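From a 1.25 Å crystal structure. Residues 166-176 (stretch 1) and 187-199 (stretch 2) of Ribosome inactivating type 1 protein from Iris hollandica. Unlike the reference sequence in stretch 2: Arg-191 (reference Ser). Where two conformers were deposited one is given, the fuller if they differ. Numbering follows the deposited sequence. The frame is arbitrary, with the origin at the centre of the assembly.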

# COMPACT_ATOMS: atom_id res chain seq x y z
N ARG A 166 -3.83 -6.17 1.40
CA ARG A 166 -3.44 -4.81 1.02
C ARG A 166 -2.06 -4.78 0.36
O ARG A 166 -1.77 -3.84 -0.39
CB ARG A 166 -3.50 -3.87 2.23
CG ARG A 166 -4.92 -3.69 2.72
CD ARG A 166 -4.98 -2.99 4.06
NE ARG A 166 -6.33 -2.98 4.60
CZ ARG A 166 -7.27 -2.08 4.29
NH1 ARG A 166 -7.00 -1.07 3.46
NH2 ARG A 166 -8.47 -2.21 4.82
N ALA A 167 -1.22 -5.78 0.61
CA ALA A 167 0.07 -5.85 -0.07
C ALA A 167 -0.11 -6.04 -1.57
O ALA A 167 0.69 -5.53 -2.36
CB ALA A 167 0.94 -6.95 0.50
N ILE A 168 -1.15 -6.77 -1.96
CA ILE A 168 -1.45 -6.95 -3.39
C ILE A 168 -2.10 -5.68 -3.96
O ILE A 168 -1.73 -5.23 -5.05
CB ILE A 168 -2.28 -8.22 -3.66
CG1 ILE A 168 -1.59 -9.44 -3.02
CG2 ILE A 168 -2.46 -8.42 -5.18
CD1 ILE A 168 -2.36 -10.74 -3.15
N GLU A 169 -3.05 -5.10 -3.23
CA GLU A 169 -3.60 -3.79 -3.58
C GLU A 169 -2.49 -2.78 -3.89
O GLU A 169 -2.55 -2.06 -4.88
CB GLU A 169 -4.48 -3.27 -2.45
CG GLU A 169 -5.01 -1.88 -2.71
CD GLU A 169 -5.83 -1.34 -1.57
OE1 GLU A 169 -6.39 -0.23 -1.72
OE2 GLU A 169 -5.94 -2.01 -0.53
N GLN A 170 -1.48 -2.74 -3.03
CA GLN A 170 -0.35 -1.81 -3.17
C GLN A 170 0.35 -1.93 -4.53
O GLN A 170 0.70 -0.91 -5.15
CB GLN A 170 0.66 -2.07 -2.05
CG GLN A 170 1.95 -1.32 -2.20
CD GLN A 170 1.91 0.03 -1.57
OE1 GLN A 170 1.11 0.89 -1.94
NE2 GLN A 170 2.75 0.22 -0.58
N ARG A 171 0.55 -3.17 -4.98
CA ARG A 171 1.16 -3.43 -6.28
C ARG A 171 0.35 -2.74 -7.38
O ARG A 171 0.91 -2.12 -8.28
CB ARG A 171 1.25 -4.93 -6.56
CG ARG A 171 1.91 -5.77 -5.48
CD ARG A 171 3.22 -5.16 -5.04
NE ARG A 171 4.14 -6.14 -4.46
CZ ARG A 171 4.25 -6.39 -3.16
NH1 ARG A 171 3.50 -5.74 -2.28
NH2 ARG A 171 5.12 -7.30 -2.73
N VAL A 172 -0.97 -2.87 -7.29
CA VAL A 172 -1.88 -2.28 -8.26
C VAL A 172 -1.82 -0.75 -8.20
O VAL A 172 -1.63 -0.09 -9.23
CB VAL A 172 -3.34 -2.78 -8.06
CG1 VAL A 172 -4.27 -2.19 -9.11
CG2 VAL A 172 -3.39 -4.29 -8.12
N THR A 173 -1.96 -0.17 -7.02
CA THR A 173 -1.97 1.29 -6.95
C THR A 173 -0.62 1.91 -7.31
O THR A 173 -0.59 3.00 -7.86
CB THR A 173 -2.51 1.81 -5.61
OG1 THR A 173 -1.69 1.33 -4.56
CG2 THR A 173 -3.94 1.34 -5.38
N ASN A 174 0.47 1.19 -7.06
CA ASN A 174 1.80 1.67 -7.50
C ASN A 174 1.94 1.78 -9.01
O ASN A 174 2.88 2.37 -9.53
CB ASN A 174 2.89 0.73 -7.00
CG ASN A 174 3.13 0.83 -5.49
OD1 ASN A 174 2.60 1.70 -4.81
ND2 ASN A 174 3.92 -0.11 -4.98
N ASN A 175 1.00 1.16 -9.73
CA ASN A 175 1.03 1.16 -11.18
C ASN A 175 -0.10 1.95 -11.82
O ASN A 175 -0.26 1.92 -13.04
CB ASN A 175 1.11 -0.27 -11.67
CG ASN A 175 2.50 -0.82 -11.52
OD1 ASN A 175 3.43 -0.31 -12.15
ND2 ASN A 175 2.67 -1.82 -10.67
N ILE A 176 -0.87 2.67 -11.01
CA ILE A 176 -1.82 3.64 -11.52
C ILE A 176 -1.14 5.00 -11.43
O ILE A 176 -0.98 5.56 -10.35
CB ILE A 176 -3.15 3.62 -10.72
CG1 ILE A 176 -3.83 2.25 -10.85
CG2 ILE A 176 -4.06 4.76 -11.18
CD1 ILE A 176 -4.96 2.02 -9.85
N ASN A 187 1.47 -2.24 -16.04
CA ASN A 187 1.21 -3.63 -15.70
C ASN A 187 2.33 -4.24 -14.89
O ASN A 187 3.48 -3.80 -14.98
CB ASN A 187 1.02 -4.44 -16.97
CG ASN A 187 -0.27 -4.11 -17.68
OD1 ASN A 187 -1.25 -3.73 -17.05
ND2 ASN A 187 -0.27 -4.25 -18.99
N PHE A 188 1.98 -5.25 -14.11
CA PHE A 188 2.97 -6.13 -13.48
C PHE A 188 2.44 -7.55 -13.59
O PHE A 188 1.25 -7.76 -13.87
CB PHE A 188 3.23 -5.72 -12.02
CG PHE A 188 2.10 -6.04 -11.08
CD1 PHE A 188 1.04 -5.16 -10.92
CD2 PHE A 188 2.11 -7.22 -10.33
CE1 PHE A 188 -0.01 -5.46 -10.06
CE2 PHE A 188 1.06 -7.52 -9.46
CZ PHE A 188 0.00 -6.65 -9.33
N ARG A 189 3.31 -8.52 -13.38
CA ARG A 189 2.90 -9.91 -13.26
C ARG A 189 3.21 -10.37 -11.84
O ARG A 189 4.27 -10.02 -11.31
CB ARG A 189 3.61 -10.78 -14.29
CG ARG A 189 3.14 -10.49 -15.69
CD ARG A 189 3.96 -11.21 -16.73
NE ARG A 189 3.35 -11.06 -18.05
CZ ARG A 189 3.67 -11.78 -19.12
NH1 ARG A 189 4.59 -12.73 -19.03
NH2 ARG A 189 3.05 -11.57 -20.26
N PRO A 190 2.28 -11.12 -11.22
CA PRO A 190 2.47 -11.47 -9.81
C PRO A 190 3.70 -12.33 -9.63
O PRO A 190 3.92 -13.28 -10.39
CB PRO A 190 1.20 -12.23 -9.46
CG PRO A 190 0.71 -12.78 -10.75
CD PRO A 190 1.06 -11.73 -11.77
N ARG A 191 4.51 -11.96 -8.64
CA ARG A 191 5.75 -12.64 -8.32
C ARG A 191 5.46 -13.94 -7.56
O ARG A 191 4.33 -14.17 -7.12
CB ARG A 191 6.64 -11.69 -7.50
CG ARG A 191 6.04 -11.34 -6.15
CD ARG A 191 6.77 -10.24 -5.39
NE ARG A 191 6.23 -8.91 -5.69
CZ ARG A 191 6.77 -8.06 -6.55
NH1 ARG A 191 7.86 -8.38 -7.24
NH2 ARG A 191 6.21 -6.88 -6.75
N VAL A 192 6.47 -14.79 -7.41
CA VAL A 192 6.40 -15.98 -6.55
C VAL A 192 5.92 -15.58 -5.14
O VAL A 192 5.20 -16.33 -4.47
CB VAL A 192 7.78 -16.71 -6.53
CG1 VAL A 192 7.88 -17.68 -5.37
CG2 VAL A 192 8.02 -17.41 -7.86
N GLY A 193 6.33 -14.39 -4.71
CA GLY A 193 5.93 -13.84 -3.43
C GLY A 193 4.43 -13.59 -3.33
O GLY A 193 3.80 -13.96 -2.35
N ILE A 194 3.87 -12.97 -4.36
CA ILE A 194 2.44 -12.67 -4.38
C ILE A 194 1.63 -13.95 -4.42
O ILE A 194 0.62 -14.10 -3.73
CB ILE A 194 2.06 -11.79 -5.59
CG1 ILE A 194 2.51 -10.35 -5.37
CG2 ILE A 194 0.56 -11.84 -5.83
CD1 ILE A 194 2.13 -9.42 -6.50
N ILE A 195 2.08 -14.90 -5.23
CA ILE A 195 1.40 -16.17 -5.36
C ILE A 195 1.39 -16.97 -4.05
O ILE A 195 0.38 -17.58 -3.69
CB ILE A 195 2.00 -17.00 -6.51
CG1 ILE A 195 1.68 -16.33 -7.84
CG2 ILE A 195 1.45 -18.41 -6.50
CD1 ILE A 195 1.93 -17.21 -9.03
N ASP A 196 2.51 -16.94 -3.33
CA ASP A 196 2.61 -17.65 -2.05
C ASP A 196 1.76 -16.98 -0.98
O ASP A 196 1.19 -17.64 -0.12
CB ASP A 196 4.06 -17.77 -1.59
CG ASP A 196 4.27 -18.95 -0.68
OD1 ASP A 196 5.07 -18.82 0.27
OD2 ASP A 196 3.63 -20.00 -0.89
N LEU A 197 1.64 -15.66 -1.06
CA LEU A 197 0.76 -14.93 -0.18
C LEU A 197 -0.69 -15.39 -0.38
O LEU A 197 -1.38 -15.77 0.57
CB LEU A 197 0.93 -13.44 -0.43
CG LEU A 197 0.29 -12.51 0.58
CD1 LEU A 197 0.88 -12.71 1.98
CD2 LEU A 197 0.50 -11.08 0.11
N GLN A 198 -1.12 -15.42 -1.64
CA GLN A 198 -2.46 -15.89 -1.99
C GLN A 198 -2.73 -17.29 -1.45
O GLN A 198 -3.78 -17.56 -0.89
CB GLN A 198 -2.67 -15.88 -3.51
CG GLN A 198 -2.63 -14.50 -4.14
CD GLN A 198 -2.59 -14.56 -5.66
OE1 GLN A 198 -2.53 -15.64 -6.25
NE2 GLN A 198 -2.63 -13.41 -6.29
N THR A 199 -1.75 -18.19 -1.63
CA THR A 199 -1.85 -19.59 -1.19
C THR A 199 -2.02 -19.72 0.32
O THR A 199 -2.62 -20.68 0.81
CB THR A 199 -0.58 -20.37 -1.64
OG1 THR A 199 -0.41 -20.25 -3.05
CG2 THR A 199 -0.64 -21.85 -1.25

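Two arginines meet edge to edge here: Arg-171 NE lies 3.2 Å from Arg-191 NH2, each near the plane of the other's guanidinium. Both atoms are donors, so no hydrogen bond joins them, and the like charges repel rather than attract. Arg-171 NH2 is hydrogen-bonded elsewhere in the structure, while Arg-171 NH1 makes a weak bond to Ala-167 O (2.8 Å), one helical turn back. Arg-191, which differs from the reference sequence, occupies the N-cap position of helix 192-199.

No hydrogen bond crosses between the stretches; the rest of the contact is packing. The long aliphatic stem of Arg-171 suits this work: the flat Phe-188 ring offers a face to its CB, 3.9 Å from the centroid, a CH-pi contact, and its CG lies 3.8 Å from Ile-194 CD1. Val-172 packs a branched apolar side chain against the same ring, CG2 to Phe-188 CE1 being 4.1 Å. Asn-175 ND2 approaches Phe-188 CD1 at 3.7 Å while donating to Arg-171 O (3.0 Å).

The N-to-C directions of the two helices differ by 144°, and their axes come within 10.8 Å at closest approach. Apolar Ile-168 and Leu-197 are long enough to meet between them (CG1 to CD2, 4.1 Å), and Ile-168 CD1 lies 4.1 Å from Ile-194 CG2 and 3.9 Å from Gln-198 CG. Small Ala-167 still touches Leu-197, CB to CD2 at 4.2 Å.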